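Local structure of NAD-dependent epimerase/dehydratase (Methylobacillus flagellatus KT, 3GPI) at residues Ser84-Leu89 / Glu141-Ala146; His221-Trp226 / Ser268-Leu273. The protein is of unknown function but belongs to the NAD-dependent epimerase/dehydratase family, and so probably binds nicotinamide adenine dinucleotide and acts as an oxidoreductase or epimerase. All blocks are in the same frame, centred on the assembly; numbering follows the deposited sequence. Where two conformers were deposited one is given.

Contact 1: residues Ser84-Leu89 / Glu141-Ala146; sequences SYVEGL and EALLAA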
loop_
_atom_site.group_PDB
_atom_site.type_symbol
_atom_site.label_atom_id
_atom_site.label_comp_id
_atom_site.label_asym_id
_atom_site.label_seq_id
_atom_site.Cartn_x
_atom_site.Cartn_y
_atom_site.Cartn_z
ATOM N N SER A 84 6.281 14.304 -11.186
ATOM C CA SER A 84 4.842 14.248 -10.886
ATOM C C SER A 84 4.306 12.808 -10.914
ATOM O O SER A 84 4.847 11.976 -11.632
ATOM C CB SER A 84 4.086 15.139 -11.880
ATOM O OG SER A 84 2.745 14.711 -12.087
ATOM N N TYR A 85 3.259 12.532 -10.126
ATOM C CA TYR A 85 2.631 11.189 -10.071
ATOM C C TYR A 85 1.386 11.115 -10.925
ATOM O O TYR A 85 1.017 10.040 -11.416
ATOM C CB TYR A 85 2.209 10.793 -8.641
ATOM C CG TYR A 85 3.254 10.857 -7.543
ATOM C CD1 TYR A 85 2.859 10.875 -6.201
ATOM C CD2 TYR A 85 4.622 10.889 -7.833
ATOM C CE1 TYR A 85 3.785 10.930 -5.178
ATOM C CE2 TYR A 85 5.566 10.951 -6.808
ATOM C CZ TYR A 85 5.135 10.964 -5.484
ATOM O OH TYR A 85 6.052 11.022 -4.473
ATOM N N VAL A 86 0.699 12.250 -11.051
ATOM C CA VAL A 86 -0.581 12.320 -11.749
ATOM C C VAL A 86 -0.375 12.021 -13.244
ATOM O O VAL A 86 -1.260 11.464 -13.888
ATOM C CB VAL A 86 -1.271 13.685 -11.533
ATOM C CG1 VAL A 86 -0.477 14.806 -12.210
ATOM C CG2 VAL A 86 -2.739 13.661 -12.005
ATOM N N GLU A 87 0.803 12.383 -13.757
ATOM C CA GLU A 87 1.191 12.139 -15.162
ATOM C C GLU A 87 0.983 10.681 -15.551
ATOM O O GLU A 87 0.299 10.382 -16.546
ATOM C CB GLU A 87 2.672 12.503 -15.377
ATOM C CG GLU A 87 2.974 13.269 -16.660
ATOM C CD GLU A 87 2.737 14.766 -16.515
ATOM O OE1 GLU A 87 1.934 15.169 -15.644
ATOM O OE2 GLU A 87 3.359 15.542 -17.276
ATOM N N GLY A 88 1.613 9.794 -14.783
ATOM C CA GLY A 88 1.594 8.353 -15.030
ATOM C C GLY A 88 0.181 7.777 -15.023
ATOM O O GLY A 88 -0.161 6.907 -15.849
ATOM N N LEU A 89 -0.620 8.231 -14.064
ATOM C CA LEU A 89 -2.023 7.825 -13.961
ATOM C C LEU A 89 -2.860 8.380 -15.120
ATOM O O LEU A 89 -3.709 7.691 -15.687
ATOM C CB LEU A 89 -2.596 8.281 -12.615
ATOM C CG LEU A 89 -4.097 8.042 -12.376
ATOM C CD1 LEU A 89 -4.455 6.525 -12.412
ATOM C CD2 LEU A 89 -4.538 8.666 -11.066
ATOM N N GLU A 141 -4.520 11.579 -6.917
ATOM C CA GLU A 141 -5.829 11.171 -6.415
ATOM C C GLU A 141 -6.956 11.940 -7.072
ATOM O O GLU A 141 -7.993 11.362 -7.412
ATOM C CB GLU A 141 -5.940 11.386 -4.902
ATOM C CG GLU A 141 -5.342 10.280 -4.026
ATOM C CD GLU A 141 -5.645 10.476 -2.558
ATOM O OE1 GLU A 141 -6.607 11.162 -2.190
ATOM O OE2 GLU A 141 -4.926 9.915 -1.720
ATOM N N ALA A 142 -6.733 13.241 -7.250
ATOM C CA ALA A 142 -7.800 14.195 -7.581
ATOM C C ALA A 142 -8.501 13.810 -8.863
ATOM O O ALA A 142 -9.733 13.956 -8.977
ATOM C CB ALA A 142 -7.222 15.599 -7.704
ATOM N N LEU A 143 -7.690 13.339 -9.805
ATOM C CA LEU A 143 -8.097 12.907 -11.132
ATOM C C LEU A 143 -9.227 11.894 -11.058
ATOM O O LEU A 143 -10.248 12.012 -11.731
ATOM C CB LEU A 143 -6.892 12.289 -11.826
ATOM C CG LEU A 143 -6.868 12.104 -13.346
ATOM C CD1 LEU A 143 -7.122 13.443 -14.100
ATOM C CD2 LEU A 143 -5.541 11.526 -13.747
ATOM N N LEU A 144 -9.066 10.903 -10.201
ATOM C CA LEU A 144 -10.079 9.864 -10.087
ATOM C C LEU A 144 -11.501 10.319 -9.739
ATOM O O LEU A 144 -12.412 9.486 -9.728
ATOM C CB LEU A 144 -9.612 8.817 -9.082
ATOM C CG LEU A 144 -8.314 8.143 -9.503
ATOM C CD1 LEU A 144 -7.801 7.226 -8.396
ATOM C CD2 LEU A 144 -8.500 7.382 -10.795
ATOM N N ALA A 145 -11.719 11.619 -9.470
ATOM C CA ALA A 145 -13.066 12.097 -9.101
ATOM C C ALA A 145 -14.149 11.746 -10.143
ATOM O O ALA A 145 -15.305 11.506 -9.769
ATOM C CB ALA A 145 -13.062 13.618 -8.829
ATOM N N ALA A 146 -13.749 11.703 -11.412
ATOM C CA ALA A 146 -14.658 11.407 -12.538
ATOM C C ALA A 146 -14.809 9.933 -12.854
ATOM O O ALA A 146 -15.606 9.556 -13.717
ATOM C CB ALA A 146 -14.207 12.127 -13.781
#
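Leu89 and Leu143 meet with both side chains swung out from their helices by the same first torsion: CG stands opposite the backbone N in each, at chi1 175° for Leu89 and -162° for Leu143. The two isobutyl groups then run past each other in opposite directions, and Leu143 CD2 comes to lie 4.0 Å from Leu89 CG. The same methyl reaches Val86 on the preceding turn, where Val86 CG2 is 3.9 Å from Leu143 CD2 and the two side chains cross at about a right angle. One methyl of Leu143 thus touches both Val86 and Leu89, three residues apart on one face of their helix. Leu144 adds a smaller patch: its backbone does not aim the side chain at the opposite helix, but the end bends nearer, and Leu89 CD2 sits 4.1 Å from Leu144 CG. All three approaches are aliphatic and at van der Waals distance. Ser84, before the turn that leads into helix 86-95, accepts a weak capping hydrogen bond from Glu87 N, 3.5 Å from Ser84 OG. Leu89 and Leu144 also rest on Phe106 of strand 103-109, between helices and sheet, while Leu143 lies against Arg90 and Leu93. Nearby, Glu141 makes a salt bridge with Arg153 and a hydrogen bond with Ser108. Here the start of helix 86-95 packs against the end of helix 132-143 and the 3-10 turn after it, over the mainly parallel sheet, as in the alpha/beta sandwich of the Rossmann fold common to this family.

Contact 2: residues His221-Trp226 / Ser268-Leu273; sequences HDLLRW and SGYGAL. With EDO (1,2-ethanediol), chain B.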
loop_
_atom_site.group_PDB
_atom_site.type_symbol
_atom_site.label_atom_id
_atom_site.label_comp_id
_atom_site.label_asym_id
_atom_site.label_seq_id
_atom_site.Cartn_x
_atom_site.Cartn_y
_atom_site.Cartn_z
ATOM N N HIS A 221 9.430 3.768 19.398
ATOM C CA HIS A 221 10.272 3.133 20.403
ATOM C C HIS A 221 9.660 1.899 21.008
ATOM O O HIS A 221 10.376 0.989 21.375
ATOM C CB HIS A 221 10.690 4.139 21.514
ATOM C CG HIS A 221 11.834 5.016 21.107
ATOM N ND1 HIS A 221 13.108 4.824 21.598
ATOM C CD2 HIS A 221 11.906 6.062 20.239
ATOM C CE1 HIS A 221 13.913 5.720 21.049
ATOM N NE2 HIS A 221 13.214 6.482 20.228
ATOM N N ASP A 222 8.335 1.854 21.105
ATOM C CA ASP A 222 7.730 0.631 21.597
ATOM C C ASP A 222 7.906 -0.508 20.599
ATOM O O ASP A 222 8.141 -1.651 20.989
ATOM C CB ASP A 222 6.239 0.824 21.878
ATOM C CG ASP A 222 5.963 1.666 23.119
ATOM O OD1 ASP A 222 6.900 1.976 23.883
ATOM O OD2 ASP A 222 4.783 2.005 23.280
ATOM N N LEU A 223 7.805 -0.215 19.312
ATOM C CA LEU A 223 7.998 -1.242 18.299
ATOM C C LEU A 223 9.455 -1.702 18.291
ATOM O O LEU A 223 9.712 -2.900 18.273
ATOM C CB LEU A 223 7.604 -0.676 16.926
ATOM C CG LEU A 223 7.841 -1.642 15.775
ATOM C CD1 LEU A 223 7.061 -2.973 15.932
ATOM C CD2 LEU A 223 7.471 -1.014 14.453
ATOM N N LEU A 224 10.381 -0.753 18.342
ATOM C CA LEU A 224 11.812 -1.088 18.322
ATOM C C LEU A 224 12.194 -1.911 19.543
ATOM O O LEU A 224 12.904 -2.884 19.381
ATOM C CB LEU A 224 12.649 0.175 18.194
ATOM C CG LEU A 224 12.589 0.869 16.855
ATOM C CD1 LEU A 224 13.138 2.299 17.014
ATOM C CD2 LEU A 224 13.348 0.063 15.776
ATOM N N ARG A 225 11.678 -1.561 20.726
ATOM C CA ARG A 225 11.999 -2.359 21.911
ATOM C C ARG A 225 11.394 -3.746 21.831
ATOM O O ARG A 225 12.035 -4.693 22.245
ATOM C CB ARG A 225 11.533 -1.647 23.169
ATOM C CG ARG A 225 12.411 -0.471 23.545
ATOM C CD ARG A 225 11.858 0.173 24.767
ATOM N NE ARG A 225 12.763 1.188 25.267
ATOM C CZ ARG A 225 12.826 1.512 26.555
ATOM N NH1 ARG A 225 12.082 0.861 27.453
ATOM N NH2 ARG A 225 13.661 2.474 26.925
ATOM N N TRP A 226 10.164 -3.867 21.306
ATOM C CA TRP A 226 9.515 -5.188 21.203
ATOM C C TRP A 226 10.358 -6.052 20.247
ATOM O O TRP A 226 10.637 -7.251 20.507
ATOM C CB TRP A 226 8.074 -4.959 20.658
ATOM C CG TRP A 226 7.222 -6.235 20.635
ATOM C CD1 TRP A 226 6.359 -6.649 21.615
ATOM C CD2 TRP A 226 7.145 -7.204 19.595
ATOM N NE1 TRP A 226 5.761 -7.819 21.248
ATOM C CE2 TRP A 226 6.218 -8.185 20.011
ATOM C CE3 TRP A 226 7.743 -7.331 18.340
ATOM C CZ2 TRP A 226 5.890 -9.297 19.217
ATOM C CZ3 TRP A 226 7.414 -8.431 17.538
ATOM C CH2 TRP A 226 6.502 -9.414 17.999
ATOM N N SER A 268 1.533 -10.092 15.456
ATOM C CA SER A 268 1.290 -11.149 14.476
ATOM C C SER A 268 2.229 -11.066 13.272
ATOM O O SER A 268 2.868 -12.047 12.854
ATOM C CB SER A 268 -0.166 -11.056 14.005
ATOM O OG SER A 268 -1.009 -11.293 15.112
ATOM N N GLY A 269 2.297 -9.882 12.660
ATOM C CA GLY A 269 3.070 -9.703 11.468
ATOM C C GLY A 269 4.563 -9.855 11.692
ATOM O O GLY A 269 5.235 -10.600 10.960
ATOM N N TYR A 270 5.099 -9.127 12.664
ATOM C CA TYR A 270 6.517 -9.279 12.929
ATOM C C TYR A 270 6.837 -10.627 13.554
ATOM O O TYR A 270 7.897 -11.171 13.270
ATOM C CB TYR A 270 7.066 -8.110 13.740
ATOM C CG TYR A 270 7.301 -6.885 12.904
ATOM C CD1 TYR A 270 8.321 -6.849 11.967
ATOM C CD2 TYR A 270 6.492 -5.763 13.029
ATOM C CE1 TYR A 270 8.560 -5.739 11.163
ATOM C CE2 TYR A 270 6.723 -4.615 12.236
ATOM C CZ TYR A 270 7.748 -4.613 11.313
ATOM O OH TYR A 270 7.958 -3.523 10.529
ATOM N N GLY A 271 5.921 -11.169 14.349
ATOM C CA GLY A 271 6.088 -12.592 14.784
ATOM C C GLY A 271 6.338 -13.526 13.581
ATOM O O GLY A 271 7.302 -14.330 13.571
ATOM N N ALA A 272 5.524 -13.407 12.529
ATOM C CA ALA A 272 5.674 -14.275 11.352
ATOM C C ALA A 272 6.992 -14.018 10.605
ATOM O O ALA A 272 7.605 -14.927 10.046
ATOM C CB ALA A 272 4.485 -14.090 10.418
ATOM N N LEU A 273 7.478 -12.786 10.625
ATOM C CA LEU A 273 8.593 -12.460 9.769
ATOM C C LEU A 273 9.860 -12.888 10.434
ATOM O O LEU A 273 10.789 -13.373 9.763
ATOM C CB LEU A 273 8.630 -10.968 9.483
ATOM C CG LEU A 273 7.554 -10.456 8.551
ATOM C CD1 LEU A 273 7.556 -8.937 8.589
ATOM C CD2 LEU A 273 7.816 -10.962 7.133
HETATM C C1 EDO B . 6.684 -0.321 10.183
HETATM O O1 EDO B . 6.272 -1.486 10.814
HETATM C C2 EDO B . 6.037 0.711 11.042
HETATM O O2 EDO B . 7.102 1.387 11.652
#
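Leu223 and Trp226 face Tyr270 across two helical segments that run roughly parallel, their axes 12.3 Å apart and inclined at -32°, a separation bridged by large side chains. Trp226 reaches across with its indole: CZ3 lies 3.8 Å from Tyr270 CB, while CH2 brings the ring edge to 4.1 Å from Gly271 N. The Leu223 and Tyr270 side chains cross at about a right angle, with Leu223 CD1 4.1 Å from Tyr270 CE2. With its CG opposite the carbonyl carbon (chi1 -78°), Tyr270 points its hydroxyl at a bound 1,2-ethanediol, probably from the crystallisation liquor. Tyr270 OH and EDO O1 are 2.7 Å apart in a hydrogen bond, with the diol oxygen in the plane of the ring at its edge. An alanine at Tyr270 would lose this bond and is likely to leave Leu223 CD1 facing a gap where the ring had been. Arg184 of strand 181-186 also bonds the diol through NE and touches both Leu223 and Tyr270. Met165 of helix 164-168 packs on the same pair, Tyr158 of strand 149-158 stacks on the Tyr270 ring, and Tyr266, at the start of helix 266-277, meets Trp226 edge-to-face.

In the fold
The two contacts share no helix or strand and lie on opposite sides of the chain's centre, their own centres about 35 Å apart. Contact 1 is a buried, wholly aliphatic seam between neighbouring helices on the nucleotide-binding-type sheet. Contact 2 is partly buried and joins two helices late in the chain, where aromatic rings span a wider gap and a tyrosine hydroxyl meets a small bound molecule. Both rest on the mixed sheet, but through different strands: 103-109 for contact 1, 149-158 and 181-186 for contact 2. Arginine lies beside each, salt-bridged to glutamate near the first and diol-bound at the second.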